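Local coordinates for protein ribonuclease S-3 (Pyrus pyrifolia, PDB 1IQQ) that cleaves RNA as a pistil ribonuclease of the T2 family and is responsible for gametophytic self-incompatibility, the rejection of self pollen in Japanese pear, at residues A[1-7]-A[167-173]; A[34-38]-A[88-92]; A[52-57]-A[97-103]. All blocks are in the same frame, centred on the assembly; numbering follows the deposited sequence.

Contact 1 (A[1-7]-A[167-173]); sequences YDYFQFT and ITLCSDK
An antiparallel strand pairing in the central sheet of the RNase T2 fold joins the N-terminal strand 3-7 to strand 167-171; the axes approach to 4.5 Å at 154°. Four bridges set the register: F4 with S171 and F6 with L169 are hydrogen-bonded pairs, Q5 with C170 and T7 with T168 non-hydrogen-bonded ones. F4 N to S171 O, S171 N to F4 O, F6 N to L169 O and L169 N to F6 O all measure 2.9 Å. F4, F6, L169 and S171 share one face, where L35 of strand 30-38 packs on the large, buried phenylalanines. Q5, T7, T168 and C170 share the other. There T7 OG1 and T168 OG1 (both m) hydrogen-bond at 2.8 Å, a water links Q5 OE1 to T168 OG1, and Q5 NE2 bonds to S38 OG. C170, disulfide-bonded to C181, sets SG 3.8 Å from Y3 CE1, at the ring edge. D2 and Y3 both face S38 in a classic beta bulge. Beyond the ladder, K173 (all t) lays its aliphatic chain over the Y1 ring, Y1 CE1 to K173 CG 3.6 Å; K173 NZ donates to Y1 O at 2.9 Å and Y1 OH to K173 O at 2.5 Å. Backbone bonds thus hold the buried centre; side-chain ends fasten the N-terminus.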
loop_
_atom_site.group_PDB
_atom_site.type_symbol
_atom_site.label_atom_id
_atom_site.label_comp_id
_atom_site.label_asym_id
_atom_site.label_seq_id
_atom_site.Cartn_x
_atom_site.Cartn_y
_atom_site.Cartn_z
ATOM N N TYR A 1 -12.906 -11.027 -8.847
ATOM C CA TYR A 1 -11.442 -10.840 -8.543
ATOM C C TYR A 1 -10.869 -12.161 -8.033
ATOM O O TYR A 1 -11.635 -13.039 -7.620
ATOM C CB TYR A 1 -11.273 -9.706 -7.513
ATOM C CG TYR A 1 -11.644 -10.048 -6.106
ATOM C CD1 TYR A 1 -10.648 -10.407 -5.180
ATOM C CD2 TYR A 1 -12.975 -10.042 -5.691
ATOM C CE1 TYR A 1 -10.994 -10.767 -3.899
ATOM C CE2 TYR A 1 -13.315 -10.386 -4.446
ATOM C CZ TYR A 1 -12.325 -10.769 -3.531
ATOM O OH TYR A 1 -12.708 -11.143 -2.277
ATOM N N ASP A 2 -9.539 -12.281 -8.039
ATOM C CA ASP A 2 -8.880 -13.518 -7.566
ATOM C C ASP A 2 -8.185 -13.351 -6.227
ATOM O O ASP A 2 -8.153 -14.287 -5.436
ATOM C CB ASP A 2 -7.771 -13.981 -8.526
ATOM C CG ASP A 2 -8.293 -14.328 -9.912
ATOM O OD1 ASP A 2 -9.441 -14.846 -9.975
ATOM O OD2 ASP A 2 -7.532 -14.098 -10.868
ATOM N N TYR A 3 -7.608 -12.180 -5.958
ATOM C CA TYR A 3 -6.791 -12.031 -4.717
ATOM C C TYR A 3 -6.703 -10.563 -4.410
ATOM O O TYR A 3 -7.245 -9.739 -5.175
ATOM C CB TYR A 3 -5.397 -12.632 -4.948
ATOM C CG TYR A 3 -4.425 -11.802 -5.803
ATOM C CD1 TYR A 3 -3.423 -11.043 -5.201
ATOM C CD2 TYR A 3 -4.497 -11.801 -7.210
ATOM C CE1 TYR A 3 -2.536 -10.278 -5.918
ATOM C CE2 TYR A 3 -3.559 -11.061 -7.952
ATOM C CZ TYR A 3 -2.583 -10.273 -7.294
ATOM O OH TYR A 3 -1.756 -9.457 -8.048
ATOM N N PHE A 4 -6.109 -10.204 -3.270
ATOM C CA PHE A 4 -5.935 -8.795 -2.938
ATOM C C PHE A 4 -4.497 -8.347 -2.911
ATOM O O PHE A 4 -3.575 -9.094 -2.478
ATOM C CB PHE A 4 -6.429 -8.543 -1.499
ATOM C CG PHE A 4 -7.900 -8.553 -1.352
ATOM C CD1 PHE A 4 -8.530 -9.628 -0.783
ATOM C CD2 PHE A 4 -8.632 -7.442 -1.737
ATOM C CE1 PHE A 4 -9.962 -9.597 -0.568
ATOM C CE2 PHE A 4 -10.023 -7.396 -1.521
ATOM C CZ PHE A 4 -10.671 -8.445 -0.950
ATOM N N GLN A 5 -4.281 -7.112 -3.329
ATOM C CA GLN A 5 -3.012 -6.419 -3.160
ATOM C C GLN A 5 -3.251 -5.328 -2.142
ATOM O O GLN A 5 -4.080 -4.428 -2.365
ATOM C CB GLN A 5 -2.568 -5.727 -4.424
ATOM C CG GLN A 5 -2.115 -6.773 -5.505
ATOM C CD GLN A 5 -1.637 -6.071 -6.748
ATOM O OE1 GLN A 5 -0.467 -5.624 -6.836
ATOM N NE2 GLN A 5 -2.532 -5.913 -7.698
ATOM N N PHE A 6 -2.521 -5.330 -1.031
ATOM C CA PHE A 6 -2.610 -4.247 -0.028
ATOM C C PHE A 6 -1.318 -3.518 -0.114
ATOM O O PHE A 6 -0.268 -3.995 0.335
ATOM C CB PHE A 6 -2.828 -4.880 1.356
ATOM C CG PHE A 6 -2.982 -3.889 2.496
ATOM C CD1 PHE A 6 -2.434 -4.168 3.715
ATOM C CD2 PHE A 6 -3.718 -2.728 2.350
ATOM C CE1 PHE A 6 -2.655 -3.286 4.820
ATOM C CE2 PHE A 6 -3.950 -1.846 3.426
ATOM C CZ PHE A 6 -3.424 -2.123 4.668
ATOM N N THR A 7 -1.369 -2.323 -0.706
ATOM C CA THR A 7 -0.138 -1.551 -0.989
ATOM C C THR A 7 0.017 -0.381 -0.057
ATOM O O THR A 7 -0.972 0.367 0.168
ATOM C CB THR A 7 -0.221 -1.010 -2.399
ATOM O OG1 THR A 7 -0.363 -2.116 -3.318
ATOM C CG2 THR A 7 1.108 -0.271 -2.761
ATOM N N ILE A 167 5.453 -0.919 -0.714
ATOM C CA ILE A 167 5.538 -2.366 -0.393
ATOM C C ILE A 167 4.115 -2.877 -0.393
ATOM O O ILE A 167 3.229 -2.281 0.242
ATOM C CB ILE A 167 6.216 -2.632 0.944
ATOM C CG1 ILE A 167 7.732 -2.400 0.798
ATOM C CG2 ILE A 167 5.999 -4.117 1.348
ATOM C CD1 ILE A 167 8.573 -2.520 2.099
ATOM N N THR A 168 3.853 -3.967 -1.140
ATOM C CA THR A 168 2.557 -4.559 -1.234
ATOM C C THR A 168 2.567 -5.935 -0.625
ATOM O O THR A 168 3.476 -6.756 -0.888
ATOM C CB THR A 168 2.181 -4.729 -2.724
ATOM O OG1 THR A 168 2.080 -3.428 -3.321
ATOM C CG2 THR A 168 0.834 -5.524 -2.892
ATOM N N LEU A 169 1.580 -6.218 0.230
ATOM C CA LEU A 169 1.358 -7.541 0.821
ATOM C C LEU A 169 0.152 -8.118 0.084
ATOM O O LEU A 169 -0.886 -7.457 -0.005
ATOM C CB LEU A 169 1.026 -7.430 2.334
ATOM C CG LEU A 169 1.972 -6.548 3.086
ATOM C CD1 LEU A 169 1.572 -6.621 4.559
ATOM C CD2 LEU A 169 3.401 -7.053 2.961
ATOM N N CYS A 170 0.251 -9.329 -0.460
ATOM C CA CYS A 170 -0.848 -9.934 -1.204
ATOM C C CYS A 170 -1.532 -10.996 -0.364
ATOM O O CYS A 170 -0.889 -11.646 0.513
ATOM C CB CYS A 170 -0.326 -10.555 -2.511
ATOM S SG CYS A 170 0.290 -9.250 -3.610
ATOM N N SER A 171 -2.848 -11.159 -0.561
ATOM C CA SER A 171 -3.610 -12.162 0.199
ATOM C C SER A 171 -4.594 -12.817 -0.668
ATOM O O SER A 171 -4.822 -12.358 -1.819
ATOM C CB SER A 171 -4.259 -11.495 1.439
ATOM O OG SER A 171 -5.079 -10.372 1.086
ATOM N N ASP A 172 -5.119 -13.944 -0.191
ATOM C CA ASP A 172 -6.086 -14.698 -0.946
ATOM C C ASP A 172 -7.438 -14.032 -1.105
ATOM O O ASP A 172 -7.658 -12.947 -0.627
ATOM C CB ASP A 172 -6.142 -16.167 -0.378
ATOM C CG ASP A 172 -6.776 -16.278 0.957
ATOM O OD1 ASP A 172 -7.476 -15.369 1.414
ATOM O OD2 ASP A 172 -6.596 -17.389 1.585
ATOM N N LYS A 173 -8.325 -14.691 -1.849
ATOM C CA LYS A 173 -9.605 -14.076 -2.137
ATOM C C LYS A 173 -10.389 -13.626 -0.898
ATOM O O LYS A 173 -11.140 -12.632 -0.935
ATOM C CB LYS A 173 -10.413 -15.015 -3.061
ATOM C CG LYS A 173 -11.620 -14.283 -3.678
ATOM C CD LYS A 173 -12.184 -15.140 -4.815
ATOM C CE LYS A 173 -13.372 -14.441 -5.457
ATOM N NZ LYS A 173 -13.690 -14.879 -6.864
HETATM O O HOH W 1 -11.411 -15.992 -8.428
HETATM O O HOH W 2 1.591 -3.756 -6.188
#

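Contact 2 (A[34-38]-A[88-92]); sequences GLWPS and HGSCG
H88 lays its imidazole over the five-membered ring of W36, a face-to-face stack with centroids 3.6 Å apart and planes at 11°. This is the active site of the RNase T2 fold, where H88, the proton acceptor, sits near the end of helix 77-89 and strand 34-38 supplies the surface beneath it. Both side chains take chi1 m; H88 has chi2 near -69° and W36 chi2 near -9°, which bring the flat rings together. W36 NE1 and H88 NE2 are 3.3 Å apart, but the angle is poor for a hydrogen bond, so stacking is what joins them; the flat five-membered ring of the indole matches the imidazole in size and shape. The CA atoms of W36 and H88 lie 5.4 Å apart, those of P37 and G92 5.5 Å. P37, compact and rigid, points toward the other segment: its CD lies 3.2 Å from H88 O, its CG 3.9 Å from C91 CB and 3.6 Å from G92 N. A type I turn, G89 to G92, carries the chain past this proline, with C91 tied to C48 by a disulfide. One water completes the contact, donating to P37 O at 2.8 Å while lying 2.9 Å from H88 ND1.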
loop_
_atom_site.group_PDB
_atom_site.type_symbol
_atom_site.label_atom_id
_atom_site.label_comp_id
_atom_site.label_asym_id
_atom_site.label_seq_id
_atom_site.Cartn_x
_atom_site.Cartn_y
_atom_site.Cartn_z
ATOM N N GLY A 34 -3.372 1.590 -1.331
ATOM C CA GLY A 34 -4.538 0.973 -1.907
ATOM C C GLY A 34 -4.817 -0.400 -1.352
ATOM O O GLY A 34 -3.931 -1.081 -0.790
ATOM N N LEU A 35 -6.053 -0.852 -1.558
ATOM C CA LEU A 35 -6.455 -2.254 -1.301
ATOM C C LEU A 35 -7.212 -2.636 -2.578
ATOM O O LEU A 35 -8.355 -2.160 -2.820
ATOM C CB LEU A 35 -7.333 -2.420 -0.088
ATOM C CG LEU A 35 -7.477 -3.763 0.740
ATOM C CD1 LEU A 35 -8.914 -4.092 1.263
ATOM C CD2 LEU A 35 -6.602 -4.932 0.259
ATOM N N TRP A 36 -6.512 -3.398 -3.399
ATOM C CA TRP A 36 -7.041 -3.721 -4.720
ATOM C C TRP A 36 -7.483 -5.117 -4.987
ATOM O O TRP A 36 -6.676 -6.030 -4.854
ATOM C CB TRP A 36 -5.993 -3.470 -5.826
ATOM C CG TRP A 36 -5.452 -2.076 -5.922
ATOM C CD1 TRP A 36 -5.879 -0.930 -5.266
ATOM C CD2 TRP A 36 -4.390 -1.686 -6.800
ATOM N NE1 TRP A 36 -5.103 0.155 -5.720
ATOM C CE2 TRP A 36 -4.206 -0.295 -6.658
ATOM C CE3 TRP A 36 -3.563 -2.389 -7.695
ATOM C CZ2 TRP A 36 -3.215 0.421 -7.398
ATOM C CZ3 TRP A 36 -2.597 -1.682 -8.421
ATOM C CH2 TRP A 36 -2.440 -0.296 -8.265
ATOM N N PRO A 37 -8.763 -5.346 -5.264
ATOM C CA PRO A 37 -9.222 -6.701 -5.649
ATOM C C PRO A 37 -8.447 -6.845 -6.992
ATOM O O PRO A 37 -8.470 -5.927 -7.894
ATOM C CB PRO A 37 -10.720 -6.496 -5.900
ATOM C CG PRO A 37 -11.095 -5.397 -4.941
ATOM C CD PRO A 37 -9.903 -4.441 -5.022
ATOM N N SER A 38 -7.744 -7.957 -7.172
ATOM C CA SER A 38 -6.841 -8.127 -8.320
ATOM C C SER A 38 -6.992 -9.450 -9.003
ATOM O O SER A 38 -7.544 -10.372 -8.418
ATOM C CB SER A 38 -5.388 -8.032 -7.826
ATOM O OG SER A 38 -5.239 -6.785 -7.171
ATOM N N HIS A 88 -11.718 0.706 -6.743
ATOM C CA HIS A 88 -11.233 -0.612 -6.238
ATOM C C HIS A 88 -12.124 -1.357 -5.239
ATOM O O HIS A 88 -12.429 -2.528 -5.467
ATOM C CB HIS A 88 -9.852 -0.349 -5.616
ATOM C CG HIS A 88 -8.860 0.157 -6.610
ATOM N ND1 HIS A 88 -8.377 -0.647 -7.602
ATOM C CD2 HIS A 88 -8.236 1.361 -6.737
ATOM C CE1 HIS A 88 -7.481 0.025 -8.305
ATOM N NE2 HIS A 88 -7.373 1.242 -7.800
ATOM N N GLY A 89 -12.532 -0.692 -4.143
ATOM C CA GLY A 89 -13.341 -1.337 -3.100
ATOM C C GLY A 89 -14.582 -1.993 -3.675
ATOM O O GLY A 89 -15.006 -3.074 -3.240
ATOM N N SER A 90 -15.198 -1.308 -4.633
ATOM C CA SER A 90 -16.462 -1.794 -5.260
ATOM C C SER A 90 -16.309 -3.155 -5.928
ATOM O O SER A 90 -17.309 -3.840 -6.220
ATOM C CB SER A 90 -16.929 -0.778 -6.329
ATOM O OG SER A 90 -15.967 -0.775 -7.378
ATOM N N CYS A 91 -15.076 -3.565 -6.213
ATOM C CA CYS A 91 -14.837 -4.838 -6.867
ATOM C C CYS A 91 -14.567 -5.988 -5.920
ATOM O O CYS A 91 -14.340 -7.115 -6.345
ATOM C CB CYS A 91 -13.674 -4.715 -7.817
ATOM S SG CYS A 91 -14.041 -3.555 -9.210
ATOM N N GLY A 92 -14.673 -5.743 -4.619
ATOM C CA GLY A 92 -14.371 -6.875 -3.737
ATOM C C GLY A 92 -15.545 -7.572 -3.058
ATOM O O GLY A 92 -15.282 -8.270 -2.067
HETATM O O HOH W 3 -9.406 -3.296 -8.194
#

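Contact 3 (A[52-57]-A[97-103]); sequences NIRKRE and DNENHYF
R54 and R56, each with 78 Å² covered, and N100, with 65 Å², carry most of this contact, in which the irregular but extended segment 52-57 runs past the start of helix 99-103. CA atoms pair R54 with E99 at 6.3 Å and R56 with N100 at 6.1 Å. R56 (chi1 m, chi2 t, chi3 m) turns its guanidinium inward: NH1 forms a salt bridge with E99 OE2 at 2.8 Å, whose hydrogen bond is weak because its angle is poor, and CD rests 4.0 Å from F103 CD2. The same guanidinium has salt bridges to E61 and D82, so one arginine ties the loop to three helices. N100 (chi1 m) uses both ends of its amide, ND2 donating to K55 O at 3.1 Å and OD1 accepting from a water that also accepts a hydrogen bond from E57 N. R54 (chi1 m, chi2 m) reaches the other way and works largely through water: one joins its NH2 to D97 OD2, another its NH1 to N100 ND2, a third its N to E99 OE1. N52 ND2 donates to D97 O at 3.0 Å, a nearly straight bond. N98 itself, chi1 p, accepts from H101 N through OD1 at 2.9 Å. The arrangement is that of an asparagine N-cap, with a hydrated loop strapped across the first turn of the helix at the surface of the T2 ribonuclease fold.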
loop_
_atom_site.group_PDB
_atom_site.type_symbol
_atom_site.label_atom_id
_atom_site.label_comp_id
_atom_site.label_asym_id
_atom_site.label_seq_id
_atom_site.Cartn_x
_atom_site.Cartn_y
_atom_site.Cartn_z
ATOM N N ASN A 52 -24.672 -0.853 -2.957
ATOM C CA ASN A 52 -25.205 -0.051 -1.876
ATOM C C ASN A 52 -24.501 1.320 -1.937
ATOM O O ASN A 52 -23.490 1.460 -2.649
ATOM C CB ASN A 52 -25.041 -0.778 -0.486
ATOM C CG ASN A 52 -23.693 -1.410 -0.308
ATOM O OD1 ASN A 52 -22.634 -0.822 -0.655
ATOM N ND2 ASN A 52 -23.707 -2.617 0.211
ATOM N N ILE A 53 -25.075 2.276 -1.264
ATOM C CA ILE A 53 -24.545 3.641 -1.208
ATOM C C ILE A 53 -24.588 3.993 0.277
ATOM O O ILE A 53 -25.634 3.888 0.949
ATOM C CB ILE A 53 -25.439 4.588 -1.941
ATOM C CG1 ILE A 53 -25.497 4.182 -3.394
ATOM C CG2 ILE A 53 -24.812 6.015 -1.961
ATOM C CD1 ILE A 53 -26.345 5.139 -4.320
ATOM N N ARG A 54 -23.437 4.363 0.826
ATOM C CA ARG A 54 -23.298 4.643 2.249
ATOM C C ARG A 54 -22.516 5.928 2.516
ATOM O O ARG A 54 -21.685 6.353 1.716
ATOM C CB ARG A 54 -22.541 3.455 2.923
ATOM C CG ARG A 54 -23.255 2.095 2.766
ATOM C CD ARG A 54 -24.587 2.086 3.603
ATOM N NE ARG A 54 -25.373 0.921 3.179
ATOM C CZ ARG A 54 -25.130 -0.341 3.540
ATOM N NH1 ARG A 54 -24.115 -0.646 4.370
ATOM N NH2 ARG A 54 -25.881 -1.314 3.022
ATOM N N LYS A 55 -22.747 6.512 3.679
ATOM C CA LYS A 55 -22.078 7.737 4.100
ATOM C C LYS A 55 -21.035 7.343 5.145
ATOM O O LYS A 55 -21.288 6.494 6.041
ATOM C CB LYS A 55 -23.115 8.706 4.751
ATOM C CG LYS A 55 -24.143 9.151 3.770
ATOM C CD LYS A 55 -25.113 10.181 4.390
ATOM C CE LYS A 55 -26.273 10.495 3.431
ATOM N NZ LYS A 55 -26.213 11.824 2.727
ATOM N N ARG A 56 -19.842 7.922 5.020
ATOM C CA ARG A 56 -18.826 7.673 6.069
ATOM C C ARG A 56 -19.011 8.565 7.308
ATOM O O ARG A 56 -19.353 9.739 7.198
ATOM C CB ARG A 56 -17.384 7.940 5.540
ATOM C CG ARG A 56 -16.954 7.075 4.379
ATOM C CD ARG A 56 -15.496 7.372 3.991
ATOM N NE ARG A 56 -15.316 8.728 3.491
ATOM C CZ ARG A 56 -15.196 9.080 2.205
ATOM N NH1 ARG A 56 -15.253 8.201 1.190
ATOM N NH2 ARG A 56 -14.936 10.352 1.933
ATOM N N GLU A 57 -18.747 7.991 8.511
ATOM C CA GLU A 57 -18.825 8.751 9.769
ATOM C C GLU A 57 -17.520 9.468 10.008
ATOM O O GLU A 57 -16.472 9.090 9.437
ATOM C CB GLU A 57 -19.088 7.844 10.985
ATOM C CG GLU A 57 -20.465 7.240 11.060
ATOM C CD GLU A 57 -21.513 8.310 11.253
ATOM O OE1 GLU A 57 -21.334 9.185 12.142
ATOM O OE2 GLU A 57 -22.493 8.278 10.496
ATOM N N ASP A 97 -18.126 -5.639 1.846
ATOM C CA ASP A 97 -19.576 -5.468 1.698
ATOM C C ASP A 97 -20.058 -4.127 1.187
ATOM O O ASP A 97 -21.051 -4.050 0.488
ATOM C CB ASP A 97 -20.219 -5.748 3.048
ATOM C CG ASP A 97 -21.741 -5.790 2.972
ATOM O OD1 ASP A 97 -22.300 -6.840 2.549
ATOM O OD2 ASP A 97 -22.349 -4.789 3.375
ATOM N N ASN A 98 -19.388 -3.060 1.602
ATOM C CA ASN A 98 -19.893 -1.727 1.296
ATOM C C ASN A 98 -18.740 -0.778 1.574
ATOM O O ASN A 98 -17.671 -1.192 2.068
ATOM C CB ASN A 98 -21.098 -1.449 2.247
ATOM C CG ASN A 98 -20.704 -1.407 3.727
ATOM O OD1 ASN A 98 -20.082 -0.463 4.223
ATOM N ND2 ASN A 98 -21.097 -2.445 4.474
ATOM N N GLU A 99 -18.944 0.495 1.268
ATOM C CA GLU A 99 -17.870 1.479 1.429
ATOM C C GLU A 99 -17.291 1.574 2.822
ATOM O O GLU A 99 -16.078 1.688 3.011
ATOM C CB GLU A 99 -18.401 2.861 0.975
ATOM C CG GLU A 99 -17.402 3.994 1.121
ATOM C CD GLU A 99 -17.904 5.315 0.568
ATOM O OE1 GLU A 99 -18.858 5.356 -0.238
ATOM O OE2 GLU A 99 -17.284 6.344 0.941
ATOM N N ASN A 100 -18.147 1.630 3.824
ATOM C CA ASN A 100 -17.631 1.717 5.194
ATOM C C ASN A 100 -16.837 0.417 5.547
ATOM O O ASN A 100 -15.725 0.489 6.150
ATOM C CB ASN A 100 -18.807 1.916 6.191
ATOM C CG ASN A 100 -19.300 3.326 6.175
ATOM O OD1 ASN A 100 -18.509 4.272 6.294
ATOM N ND2 ASN A 100 -20.618 3.495 6.021
ATOM N N HIS A 101 -17.360 -0.748 5.156
ATOM C CA HIS A 101 -16.688 -2.001 5.434
ATOM C C HIS A 101 -15.343 -2.065 4.736
ATOM O O HIS A 101 -14.386 -2.617 5.274
ATOM C CB HIS A 101 -17.621 -3.174 5.019
ATOM C CG HIS A 101 -17.044 -4.538 5.273
ATOM N ND1 HIS A 101 -16.589 -4.956 6.514
ATOM C CD2 HIS A 101 -16.920 -5.577 4.444
ATOM C CE1 HIS A 101 -16.206 -6.229 6.422
ATOM N NE2 HIS A 101 -16.405 -6.626 5.181
ATOM N N TYR A 102 -15.266 -1.492 3.543
ATOM C CA TYR A 102 -13.981 -1.457 2.836
ATOM C C TYR A 102 -12.911 -0.717 3.645
ATOM O O TYR A 102 -11.783 -1.240 3.850
ATOM C CB TYR A 102 -14.179 -0.704 1.501
ATOM C CG TYR A 102 -12.965 -0.527 0.657
ATOM C CD1 TYR A 102 -12.184 -1.649 0.270
ATOM C CD2 TYR A 102 -12.593 0.761 0.170
ATOM C CE1 TYR A 102 -11.054 -1.509 -0.591
ATOM C CE2 TYR A 102 -11.507 0.910 -0.658
ATOM C CZ TYR A 102 -10.718 -0.218 -1.056
ATOM O OH TYR A 102 -9.646 -0.085 -1.895
ATOM N N PHE A 103 -13.216 0.461 4.133
ATOM C CA PHE A 103 -12.251 1.211 4.885
ATOM C C PHE A 103 -12.019 0.591 6.256
ATOM O O PHE A 103 -10.898 0.623 6.749
ATOM C CB PHE A 103 -12.739 2.660 4.951
ATOM C CG PHE A 103 -12.626 3.380 3.635
ATOM C CD1 PHE A 103 -11.392 3.551 2.982
ATOM C CD2 PHE A 103 -13.787 3.881 2.999
ATOM C CE1 PHE A 103 -11.362 4.174 1.737
ATOM C CE2 PHE A 103 -13.734 4.512 1.767
ATOM C CZ PHE A 103 -12.515 4.650 1.125
HETATM O O HOH W 4 -21.348 1.442 0.145
HETATM O O HOH W 5 -21.116 4.127 -0.740
HETATM O O HOH W 6 -24.577 -3.608 4.306
HETATM O O HOH W 7 -22.409 1.126 6.037
HETATM O O HOH W 8 -18.520 5.120 8.955
#

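Contacts 1 and 2 share the central sheet, since strands 3-10 and 30-38 are neighbours: D2 N to S38 O (2.8 Å) and Y3 O to S38 N (2.7 Å) probably hydrogen-bond, and the centres of contacts 1 and 2 lie 9 Å apart. Y102 joins contact 2 to contact 3, its OH 2.6 Å from L35 O and 3.7 Å from H88 CB; the centres of these two contacts lie 13 Å apart. Contacts 1 and 3 do not touch; their nearest atoms are about 6 Å apart. Contact 2 holds H88 of the catalytic site. Contacts 1 and 3 approach it through T7, about 4 Å from H33, the proton donor, and F103, about 5 Å from E84, side chain to side chain.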